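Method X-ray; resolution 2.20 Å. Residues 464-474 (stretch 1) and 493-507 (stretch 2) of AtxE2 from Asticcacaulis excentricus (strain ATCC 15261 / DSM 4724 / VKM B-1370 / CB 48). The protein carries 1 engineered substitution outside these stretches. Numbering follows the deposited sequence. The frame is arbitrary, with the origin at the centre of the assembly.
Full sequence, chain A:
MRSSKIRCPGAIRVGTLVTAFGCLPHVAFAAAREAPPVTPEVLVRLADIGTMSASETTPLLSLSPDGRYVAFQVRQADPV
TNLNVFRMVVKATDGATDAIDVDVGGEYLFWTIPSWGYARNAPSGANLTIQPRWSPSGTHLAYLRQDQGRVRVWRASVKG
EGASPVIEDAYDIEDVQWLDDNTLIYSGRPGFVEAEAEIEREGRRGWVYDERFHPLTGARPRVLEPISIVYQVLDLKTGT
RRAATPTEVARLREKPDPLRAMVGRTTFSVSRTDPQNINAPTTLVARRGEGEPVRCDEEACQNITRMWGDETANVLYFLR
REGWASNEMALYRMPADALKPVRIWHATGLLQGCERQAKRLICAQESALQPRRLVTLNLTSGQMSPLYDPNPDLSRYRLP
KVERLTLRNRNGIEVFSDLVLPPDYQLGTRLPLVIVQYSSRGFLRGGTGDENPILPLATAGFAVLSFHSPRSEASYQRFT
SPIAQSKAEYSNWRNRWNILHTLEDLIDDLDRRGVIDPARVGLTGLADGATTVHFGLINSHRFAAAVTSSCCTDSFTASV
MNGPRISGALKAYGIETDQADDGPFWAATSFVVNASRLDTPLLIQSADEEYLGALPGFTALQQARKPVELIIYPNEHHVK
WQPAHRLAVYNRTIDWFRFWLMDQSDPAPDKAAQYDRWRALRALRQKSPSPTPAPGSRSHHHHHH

Stretch 1 464-474: VLSFHSPRSEA
Stretch 2 493-507: WRNRWNILHTLEDLI

Contact between a strand with its following loop (464-474) and a helix (494-507) in AtxE2. The strand, already under way at Val-464, and the helix, which continues past Ile-507, run roughly antiparallel: their N-to-C directions differ by 144° and their axes approach to 11.1 Å, a gap filled by side chains. The register descends the helix as stretch 1 advances, and the backbones converge along the way: CA of Leu-465 lies 8.6 Å from CA of Leu-506, CA of Phe-467 8.1 Å from CA of Leu-503, CA of Ser-469 6.9 Å from CA of Ile-499, and CA of Ser-472 6.0 Å from CA of Asn-495. In all, 564 Å² is buried between the two stretches, both sides summed.

Residues 464-467 are extended (phi/psi from -125/128 at Val-464 to -81/129 at Phe-467), so side chains alternate: Leu-465 and Phe-467 point toward the helix, while Val-464 and Ser-466 stay out of its reach. Helical residues 494-507 keep phi near -62° and psi near -42°, with regular i to i-4 hydrogen bonds between backbone N and O; Trp-493 (53/35) occupies the N-cap position.

Phe-467 (chi1 t, chi2 50°) is the main bump, covered over 80 Å², and its hollow is built by four helix side chains. Leu-503 (m, t) starts sideways, but its end comes nearer and lays CD2 over one ring face, 3.5 Å from the centroid and 3° off the normal, a nearly vertical CH-pi contact; the closest ring atom, Phe-467 CD1, is 3.7 Å from Leu-503 CD2. The ring edge meets two methyls, Phe-467 CE2 to Ile-499 CG2 and Phe-467 CE1 to Thr-502 CG2, both at 4.0 Å. Leu-506 (m, t) approaches obliquely, its CD1 3.8 Å from Phe-467 CD1. Leu-465 (t, p) packs beside the same leucine, with Leu-465 CD2 3.9 Å from Leu-506 CB.

In the loop the fit becomes mixed, apolar and polar. Ser-469 sets OG 3.9 Å from Ile-499 CG1. Pro-470, C-gamma endo, directs its CA-to-CB bond toward the helix, and its CG lies 3.8 Å from Thr-502 OG1 and 4.1 Å from Asn-498 ND2. Thr-502 (m) turns its hydroxyl back to its own helix, OG1 donating to Asn-498 O at 2.6 Å.

Asn-498 (t, chi2 49°), its CA-to-CB bond toward the loop, supplies the one direct hydrogen bond between the stretches, a weak one: ND2 to Arg-471 O, 3.3 Å, bent to 130° at the hydrogen. Asn-498 ND2 also donates weakly, at 3.3 Å but 165°, to Asn-495 OD1. Asn-495 OD1 lies 3.2 Å from Ser-472 CB and accepts from water 1 at 2.6 Å; the same water accepts from Glu-473 N at 3.0 Å, bridging loop and helix. Arg-471 CA-to-CB points away.

Glu-473 (m, t, chi3 58°) lies at the loop end of the contact. Glu-473 OE1 lies near the plane of the Arg-494 guanidinium, at its edge, but 4.4 Å from Arg-494 NH2, beyond a salt bridge; the arginine is poorly ordered.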

ATOM      1  N   VAL A 464       0.719 -21.595   0.548  1.00 29.07           N
ATOM      2  CA  VAL A 464       1.161 -20.214   0.563  1.00 30.33           C
ATOM      3  C   VAL A 464       0.865 -19.629   1.943  1.00 28.83           C
ATOM      4  O   VAL A 464      -0.242 -19.759   2.462  1.00 30.28           O
ATOM      5  CB  VAL A 464       0.438 -19.355  -0.490  1.00 27.57           C
ATOM      6  CG1 VAL A 464       1.008 -17.949  -0.484  1.00 28.44           C
ATOM      7  CG2 VAL A 464       0.584 -19.958  -1.846  1.00 31.59           C
ATOM      8  N   LEU A 465       1.883 -19.055   2.533  1.00 26.43           N
ATOM      9  CA  LEU A 465       1.744 -18.337   3.749  1.00 28.17           C
ATOM     10  C   LEU A 465       1.734 -16.872   3.404  1.00 29.92           C
ATOM     11  O   LEU A 465       2.748 -16.311   3.007  1.00 30.31           O
ATOM     12  CB  LEU A 465       2.886 -18.665   4.690  1.00 29.67           C
ATOM     13  CG  LEU A 465       2.895 -17.930   6.020  1.00 31.45           C
ATOM     14  CD1 LEU A 465       1.724 -18.287   6.885  1.00 31.37           C
ATOM     15  CD2 LEU A 465       4.189 -18.278   6.743  1.00 32.69           C
ATOM     16  N   SER A 466       0.589 -16.261   3.601  1.00 29.11           N
ATOM     17  CA  SER A 466       0.422 -14.832   3.499  1.00 31.78           C
ATOM     18  C   SER A 466       0.701 -14.250   4.876  1.00 29.61           C
ATOM     19  O   SER A 466      -0.167 -14.217   5.758  1.00 27.75           O
ATOM     20  CB  SER A 466      -1.000 -14.516   3.034  1.00 32.34           C
ATOM     21  OG  SER A 466      -1.192 -13.139   2.866  1.00 37.21           O
ATOM     22  N   PHE A 467       1.933 -13.784   5.024  1.00 27.29           N
ATOM     23  CA  PHE A 467       2.507 -13.300   6.273  1.00 28.93           C
ATOM     24  C   PHE A 467       2.127 -11.907   6.612  1.00 29.45           C
ATOM     25  O   PHE A 467       2.243 -11.026   5.794  1.00 29.49           O
ATOM     26  CB  PHE A 467       4.018 -13.285   6.105  1.00 34.45           C
ATOM     27  CG  PHE A 467       4.791 -12.881   7.312  1.00 32.13           C
ATOM     28  CD1 PHE A 467       4.552 -13.456   8.548  1.00 32.24           C
ATOM     29  CD2 PHE A 467       5.837 -12.006   7.182  1.00 33.13           C
ATOM     30  CE1 PHE A 467       5.306 -13.090   9.665  1.00 31.39           C
ATOM     31  CE2 PHE A 467       6.617 -11.647   8.287  1.00 33.31           C
ATOM     32  CZ  PHE A 467       6.361 -12.208   9.526  1.00 33.06           C
ATOM     33  N   HIS A 468       1.656 -11.718   7.837  1.00 29.83           N
ATOM     34  CA  HIS A 468       1.361 -10.411   8.313  1.00 30.66           C
ATOM     35  C   HIS A 468       2.396 -10.081   9.329  1.00 30.99           C
ATOM     36  O   HIS A 468       2.393 -10.572  10.425  1.00 32.82           O
ATOM     37  CB  HIS A 468      -0.007 -10.321   8.926  1.00 32.34           C
ATOM     38  CG  HIS A 468      -0.391  -8.924   9.216  1.00 36.47           C
ATOM     39  ND1 HIS A 468      -1.077  -8.147   8.297  1.00 37.55           N
ATOM     40  CD2 HIS A 468      -0.124  -8.119  10.277  1.00 35.93           C
ATOM     41  CE1 HIS A 468      -1.232  -6.926   8.787  1.00 37.55           C
ATOM     42  NE2 HIS A 468      -0.678  -6.885   9.995  1.00 36.42           N
ATOM     43  N   SER A 469       3.301  -9.229   8.959  1.00 34.78           N
ATOM     44  CA  SER A 469       4.412  -8.943   9.810  1.00 36.64           C
ATOM     45  C   SER A 469       3.956  -8.491  11.207  1.00 38.76           C
ATOM     46  O   SER A 469       3.089  -7.641  11.328  1.00 36.39           O
ATOM     47  CB  SER A 469       5.234  -7.830   9.181  1.00 38.02           C
ATOM     48  OG  SER A 469       6.495  -7.864   9.796  1.00 42.18           O
ATOM     49  N   PRO A 470       4.599  -8.997  12.269  1.00 39.48           N
ATOM     50  CA  PRO A 470       4.102  -8.620  13.574  1.00 43.47           C
ATOM     51  C   PRO A 470       4.653  -7.300  14.093  1.00 43.49           C
ATOM     52  O   PRO A 470       5.638  -6.748  13.560  1.00 34.83           O
ATOM     53  CB  PRO A 470       4.614  -9.765  14.450  1.00 44.01           C
ATOM     54  CG  PRO A 470       5.942 -10.060  13.862  1.00 44.17           C
ATOM     55  CD  PRO A 470       5.699  -9.965  12.375  1.00 40.18           C
ATOM     56  N   ARG A 471       4.029  -6.839  15.170  1.00 41.83           N
ATOM     57  CA  ARG A 471       4.534  -5.727  15.963  1.00 45.80           C
ATOM     58  C   ARG A 471       5.953  -5.944  16.487  1.00 39.93           C
ATOM     59  O   ARG A 471       6.372  -7.093  16.787  1.00 35.94           O
ATOM     60  CB  ARG A 471       3.573  -5.428  17.119  1.00 51.96           C
ATOM     61  CG  ARG A 471       2.341  -4.667  16.638  1.00 56.88           C
ATOM     62  CD  ARG A 471       1.493  -4.130  17.779  1.00 66.76           C
ATOM     63  NE  ARG A 471       2.202  -3.183  18.653  1.00 76.19           N
ATOM     64  CZ  ARG A 471       1.744  -2.743  19.827  1.00 80.79           C
ATOM     65  NH1 ARG A 471       0.559  -3.135  20.281  1.00 85.02           N
ATOM     66  NH2 ARG A 471       2.473  -1.907  20.560  1.00 86.18           N
ATOM     67  N   SER A 472       6.713  -4.849  16.549  1.00 33.59           N
ATOM     68  CA  SER A 472       8.058  -4.953  17.081  1.00 38.45           C
ATOM     69  C   SER A 472       8.009  -4.826  18.617  1.00 40.80           C
ATOM     70  O   SER A 472       7.073  -4.253  19.150  1.00 37.81           O
ATOM     71  CB  SER A 472       8.944  -3.848  16.546  1.00 35.49           C
ATOM     72  OG  SER A 472       8.473  -2.602  17.003  1.00 32.88           O
ATOM     73  N   GLU A 473       9.039  -5.321  19.286  1.00 42.73           N
ATOM     74  CA  GLU A 473       9.205  -5.115  20.743  1.00 49.50           C
ATOM     75  C   GLU A 473       9.218  -3.617  21.077  1.00 49.02           C
ATOM     76  O   GLU A 473       8.590  -3.179  22.033  1.00 48.64           O
ATOM     77  CB  GLU A 473      10.501  -5.782  21.221  1.00 53.97           C
ATOM     78  CG  GLU A 473      10.507  -7.308  20.981  1.00 60.50           C
ATOM     79  CD  GLU A 473      11.830  -8.030  21.286  1.00 73.51           C
ATOM     80  OE1 GLU A 473      12.288  -7.924  22.445  1.00 76.64           O
ATOM     81  OE2 GLU A 473      12.398  -8.723  20.380  1.00 77.33           O
ATOM     82  N   ALA A 474       9.925  -2.834  20.257  1.00 44.88           N
ATOM     83  CA  ALA A 474      10.045  -1.392  20.456  1.00 44.49           C
ATOM     84  C   ALA A 474       8.699  -0.700  20.434  1.00 47.58           C
ATOM     85  O   ALA A 474       8.526   0.326  21.066  1.00 44.88           O
ATOM     86  CB  ALA A 474      10.936  -0.770  19.393  1.00 43.03           C
ATOM     87  N   TRP A 493      19.979  -5.011  14.361  1.00 31.75           N
ATOM     88  CA  TRP A 493      18.951  -5.678  13.617  1.00 33.20           C
ATOM     89  C   TRP A 493      17.959  -6.451  14.513  1.00 33.70           C
ATOM     90  O   TRP A 493      17.444  -7.481  14.137  1.00 36.21           O
ATOM     91  CB  TRP A 493      19.599  -6.632  12.616  1.00 35.63           C
ATOM     92  CG  TRP A 493      20.427  -5.908  11.539  1.00 41.23           C
ATOM     93  CD1 TRP A 493      21.796  -5.761  11.488  1.00 42.80           C
ATOM     94  CD2 TRP A 493      19.918  -5.246  10.380  1.00 36.28           C
ATOM     95  NE1 TRP A 493      22.152  -5.083  10.354  1.00 39.87           N
ATOM     96  CE2 TRP A 493      21.014  -4.740   9.675  1.00 37.91           C
ATOM     97  CE3 TRP A 493      18.642  -5.060   9.867  1.00 37.42           C
ATOM     98  CZ2 TRP A 493      20.866  -4.063   8.494  1.00 37.69           C
ATOM     99  CZ3 TRP A 493      18.495  -4.370   8.688  1.00 39.34           C
ATOM    100  CH2 TRP A 493      19.600  -3.895   8.015  1.00 39.01           C
ATOM    101  N   ARG A 494      17.663  -5.919  15.684  1.00 39.06           N
ATOM    102  CA  ARG A 494      16.826  -6.637  16.654  1.00 41.12           C
ATOM    103  C   ARG A 494      15.465  -6.965  16.062  1.00 33.22           C
ATOM    104  O   ARG A 494      15.049  -8.096  16.110  1.00 28.73           O
ATOM    105  CB  ARG A 494      16.704  -5.843  17.994  1.00 52.31           C
ATOM    106  CG  ARG A 494      17.938  -5.990  18.922  1.00 72.37           C
ATOM    107  CD  ARG A 494      18.008  -4.988  20.122  1.00 85.66           C
ATOM    108  NE  ARG A 494      16.890  -5.266  21.046  1.00100.87           N
ATOM    109  CZ  ARG A 494      16.883  -5.065  22.368  1.00 98.40           C
ATOM    110  NH1 ARG A 494      17.933  -4.573  23.013  1.00 97.75           N
ATOM    111  NH2 ARG A 494      15.796  -5.379  23.056  1.00 98.72           N
ATOM    112  N   ASN A 495      14.786  -5.996  15.427  1.00 31.54           N
ATOM    113  CA  ASN A 495      13.489  -6.315  14.869  1.00 30.06           C
ATOM    114  C   ASN A 495      13.548  -7.257  13.659  1.00 30.43           C
ATOM    115  O   ASN A 495      12.638  -8.049  13.454  1.00 30.36           O
ATOM    116  CB  ASN A 495      12.672  -5.065  14.522  1.00 33.46           C
ATOM    117  CG  ASN A 495      11.186  -5.399  14.311  1.00 34.09           C
ATOM    118  OD1 ASN A 495      10.600  -6.159  15.085  1.00 36.67           O
ATOM    119  ND2 ASN A 495      10.599  -4.865  13.267  1.00 33.44           N
ATOM    120  N   ARG A 496      14.612  -7.195  12.874  1.00 26.93           N
ATOM    121  CA  ARG A 496      14.692  -8.076  11.773  1.00 28.41           C
ATOM    122  C   ARG A 496      14.790  -9.473  12.250  1.00 27.72           C
ATOM    123  O   ARG A 496      14.233 -10.393  11.617  1.00 29.01           O
ATOM    124  CB  ARG A 496      15.933  -7.781  10.933  1.00 33.78           C
ATOM    125  CG  ARG A 496      15.680  -7.864   9.467  1.00 36.95           C
ATOM    126  CD  ARG A 496      14.969  -6.567   9.175  1.00 37.55           C
ATOM    127  NE  ARG A 496      13.855  -6.730   8.365  1.00 37.09           N
ATOM    128  CZ  ARG A 496      13.073  -5.739   7.992  1.00 36.67           C
ATOM    129  NH1 ARG A 496      13.311  -4.505   8.369  1.00 38.09           N
ATOM    130  NH2 ARG A 496      12.067  -6.002   7.193  1.00 39.52           N
ATOM    131  N   TRP A 497      15.537  -9.689  13.350  1.00 30.84           N
ATOM    132  CA  TRP A 497      15.541 -11.048  13.973  1.00 31.81           C
ATOM    133  C   TRP A 497      14.161 -11.478  14.481  1.00 29.68           C
ATOM    134  O   TRP A 497      13.782 -12.624  14.377  1.00 33.17           O
ATOM    135  CB  TRP A 497      16.513 -11.116  15.127  1.00 34.22           C
ATOM    136  CG  TRP A 497      17.911 -11.308  14.737  1.00 31.58           C
ATOM    137  CD1 TRP A 497      18.969 -10.398  14.845  1.00 32.06           C
ATOM    138  CD2 TRP A 497      18.459 -12.512  14.243  1.00 31.24           C
ATOM    139  NE1 TRP A 497      20.129 -11.004  14.422  1.00 34.32           N
ATOM    140  CE2 TRP A 497      19.836 -12.298  14.047  1.00 32.38           C
ATOM    141  CE3 TRP A 497      17.914 -13.756  13.934  1.00 32.99           C
ATOM    142  CZ2 TRP A 497      20.658 -13.272  13.554  1.00 34.06           C
ATOM    143  CZ3 TRP A 497      18.741 -14.727  13.452  1.00 33.02           C
ATOM    144  CH2 TRP A 497      20.096 -14.488  13.263  1.00 30.63           C
ATOM    145  N   ASN A 498      13.415 -10.563  15.074  1.00 30.94           N
ATOM    146  CA  ASN A 498      12.046 -10.906  15.531  1.00 31.41           C
ATOM    147  C   ASN A 498      11.180 -11.333  14.347  1.00 32.81           C
ATOM    148  O   ASN A 498      10.343 -12.276  14.431  1.00 30.67           O
ATOM    149  CB  ASN A 498      11.411  -9.683  16.204  1.00 32.64           C
ATOM    150  CG  ASN A 498       9.918  -9.892  16.574  1.00 39.46           C
ATOM    151  OD1 ASN A 498       9.529 -10.907  17.180  1.00 41.09           O
ATOM    152  ND2 ASN A 498       9.081  -8.902  16.209  1.00 40.00           N
ATOM    153  N   ILE A 499      11.336 -10.615  13.234  1.00 30.15           N
ATOM    154  CA  ILE A 499      10.630 -11.029  12.022  1.00 30.59           C
ATOM    155  C   ILE A 499      11.050 -12.409  11.536  1.00 27.96           C
ATOM    156  O   ILE A 499      10.219 -13.274  11.224  1.00 26.68           O
ATOM    157  CB  ILE A 499      10.749  -9.955  10.919  1.00 29.72           C
ATOM    158  CG1 ILE A 499       9.955  -8.742  11.363  1.00 28.91           C
ATOM    159  CG2 ILE A 499      10.166 -10.485   9.603  1.00 30.10           C
ATOM    160  CD1 ILE A 499      10.360  -7.473  10.674  1.00 34.76           C
ATOM    161  N   LEU A 500      12.343 -12.621  11.443  1.00 28.82           N
ATOM    162  CA  LEU A 500      12.821 -13.899  10.913  1.00 29.07           C
ATOM    163  C   LEU A 500      12.412 -15.059  11.833  1.00 31.82           C
ATOM    164  O   LEU A 500      11.975 -16.131  11.363  1.00 29.43           O
ATOM    165  CB  LEU A 500      14.308 -13.876  10.770  1.00 29.68           C
ATOM    166  CG  LEU A 500      14.945 -15.176  10.316  1.00 32.10           C
ATOM    167  CD1 LEU A 500      14.477 -15.602   8.961  1.00 34.84           C
ATOM    168  CD2 LEU A 500      16.435 -15.023  10.277  1.00 32.37           C
ATOM    169  N   HIS A 501      12.526 -14.832  13.140  1.00 32.00           N
ATOM    170  CA  HIS A 501      12.132 -15.871  14.101  1.00 29.52           C
ATOM    171  C   HIS A 501      10.671 -16.132  14.018  1.00 29.36           C
ATOM    172  O   HIS A 501      10.239 -17.272  14.170  1.00 29.42           O
ATOM    173  CB  HIS A 501      12.476 -15.460  15.516  1.00 31.58           C
ATOM    174  CG  HIS A 501      13.935 -15.502  15.858  1.00 33.22           C
ATOM    175  ND1 HIS A 501      14.795 -16.487  15.416  1.00 37.43           N
ATOM    176  CD2 HIS A 501      14.668 -14.701  16.659  1.00 36.53           C
ATOM    177  CE1 HIS A 501      15.999 -16.279  15.914  1.00 35.23           C
ATOM    178  NE2 HIS A 501      15.950 -15.198  16.666  1.00 36.69           N
ATOM    179  N   THR A 502       9.875 -15.112  13.728  1.00 30.12           N
ATOM    180  CA  THR A 502       8.428 -15.339  13.556  1.00 30.52           C
ATOM    181  C   THR A 502       8.144 -16.182  12.351  1.00 30.63           C
ATOM    182  O   THR A 502       7.308 -17.054  12.396  1.00 29.93           O
ATOM    183  CB  THR A 502       7.648 -14.022  13.448  1.00 29.86           C
ATOM    184  OG1 THR A 502       7.913 -13.228  14.591  1.00 29.61           O
ATOM    185  CG2 THR A 502       6.153 -14.250  13.350  1.00 32.05           C
ATOM    186  N   LEU A 503       8.851 -15.947  11.262  1.00 31.48           N
ATOM    187  CA  LEU A 503       8.669 -16.808  10.097  1.00 30.83           C
ATOM    188  C   LEU A 503       9.065 -18.257  10.388  1.00 28.24           C
ATOM    189  O   LEU A 503       8.397 -19.180   9.939  1.00 28.34           O
ATOM    190  CB  LEU A 503       9.501 -16.307   8.914  1.00 32.59           C
ATOM    191  CG  LEU A 503       8.974 -15.038   8.256  1.00 33.70           C
ATOM    192  CD1 LEU A 503       9.977 -14.550   7.269  1.00 33.45           C
ATOM    193  CD2 LEU A 503       7.632 -15.294   7.571  1.00 34.73           C
ATOM    194  N   GLU A 504      10.172 -18.433  11.088  1.00 28.63           N
ATOM    195  CA  GLU A 504      10.620 -19.749  11.504  1.00 32.55           C
ATOM    196  C   GLU A 504       9.569 -20.421  12.437  1.00 30.86           C
ATOM    197  O   GLU A 504       9.274 -21.588  12.255  1.00 33.25           O
ATOM    198  CB  GLU A 504      11.992 -19.686  12.137  1.00 32.53           C
ATOM    199  CG  GLU A 504      13.109 -19.342  11.136  1.00 36.36           C
ATOM    200  CD  GLU A 504      14.471 -19.087  11.788  1.00 40.59           C
ATOM    201  OE1 GLU A 504      14.551 -19.027  13.048  1.00 46.72           O
ATOM    202  OE2 GLU A 504      15.486 -18.966  11.050  1.00 48.30           O
ATOM    203  N   ASP A 505       8.924 -19.667  13.318  1.00 31.23           N
ATOM    204  CA  ASP A 505       7.823 -20.210  14.144  1.00 35.26           C
ATOM    205  C   ASP A 505       6.668 -20.671  13.277  1.00 32.29           C
ATOM    206  O   ASP A 505       6.153 -21.766  13.461  1.00 29.97           O
ATOM    207  CB  ASP A 505       7.314 -19.168  15.149  1.00 36.45           C
ATOM    208  CG  ASP A 505       8.385 -18.753  16.160  1.00 42.61           C
ATOM    209  OD1 ASP A 505       9.301 -19.555  16.404  1.00 46.72           O
ATOM    210  OD2 ASP A 505       8.335 -17.626  16.722  1.00 52.14           O
ATOM    211  N   LEU A 506       6.274 -19.863  12.297  1.00 30.24           N
ATOM    212  CA  LEU A 506       5.172 -20.256  11.441  1.00 31.92           C
ATOM    213  C   LEU A 506       5.503 -21.493  10.631  1.00 32.81           C
ATOM    214  O   LEU A 506       4.643 -22.355  10.412  1.00 32.88           O
ATOM    215  CB  LEU A 506       4.724 -19.133  10.512  1.00 32.30           C
ATOM    216  CG  LEU A 506       4.121 -17.978  11.257  1.00 34.80           C
ATOM    217  CD1 LEU A 506       4.133 -16.684  10.422  1.00 36.20           C
ATOM    218  CD2 LEU A 506       2.690 -18.362  11.643  1.00 34.75           C
ATOM    219  N   ILE A 507       6.718 -21.540  10.131  1.00 30.81           N
ATOM    220  CA  ILE A 507       7.116 -22.664   9.319  1.00 32.94           C
ATOM    221  C   ILE A 507       7.091 -23.910  10.207  1.00 35.61           C
ATOM    222  O   ILE A 507       6.595 -24.953   9.790  1.00 35.23           O
ATOM    223  CB  ILE A 507       8.533 -22.450   8.726  1.00 29.78           C
ATOM    224  CG1 ILE A 507       8.500 -21.334   7.657  1.00 31.72           C
ATOM    225  CG2 ILE A 507       9.066 -23.701   8.097  1.00 30.02           C
ATOM    226  CD1 ILE A 507       9.883 -20.922   7.219  1.00 33.32           C
TER
HETATM  227  O   HOH W   1      11.176  -6.490  17.583  1.00 34.65           O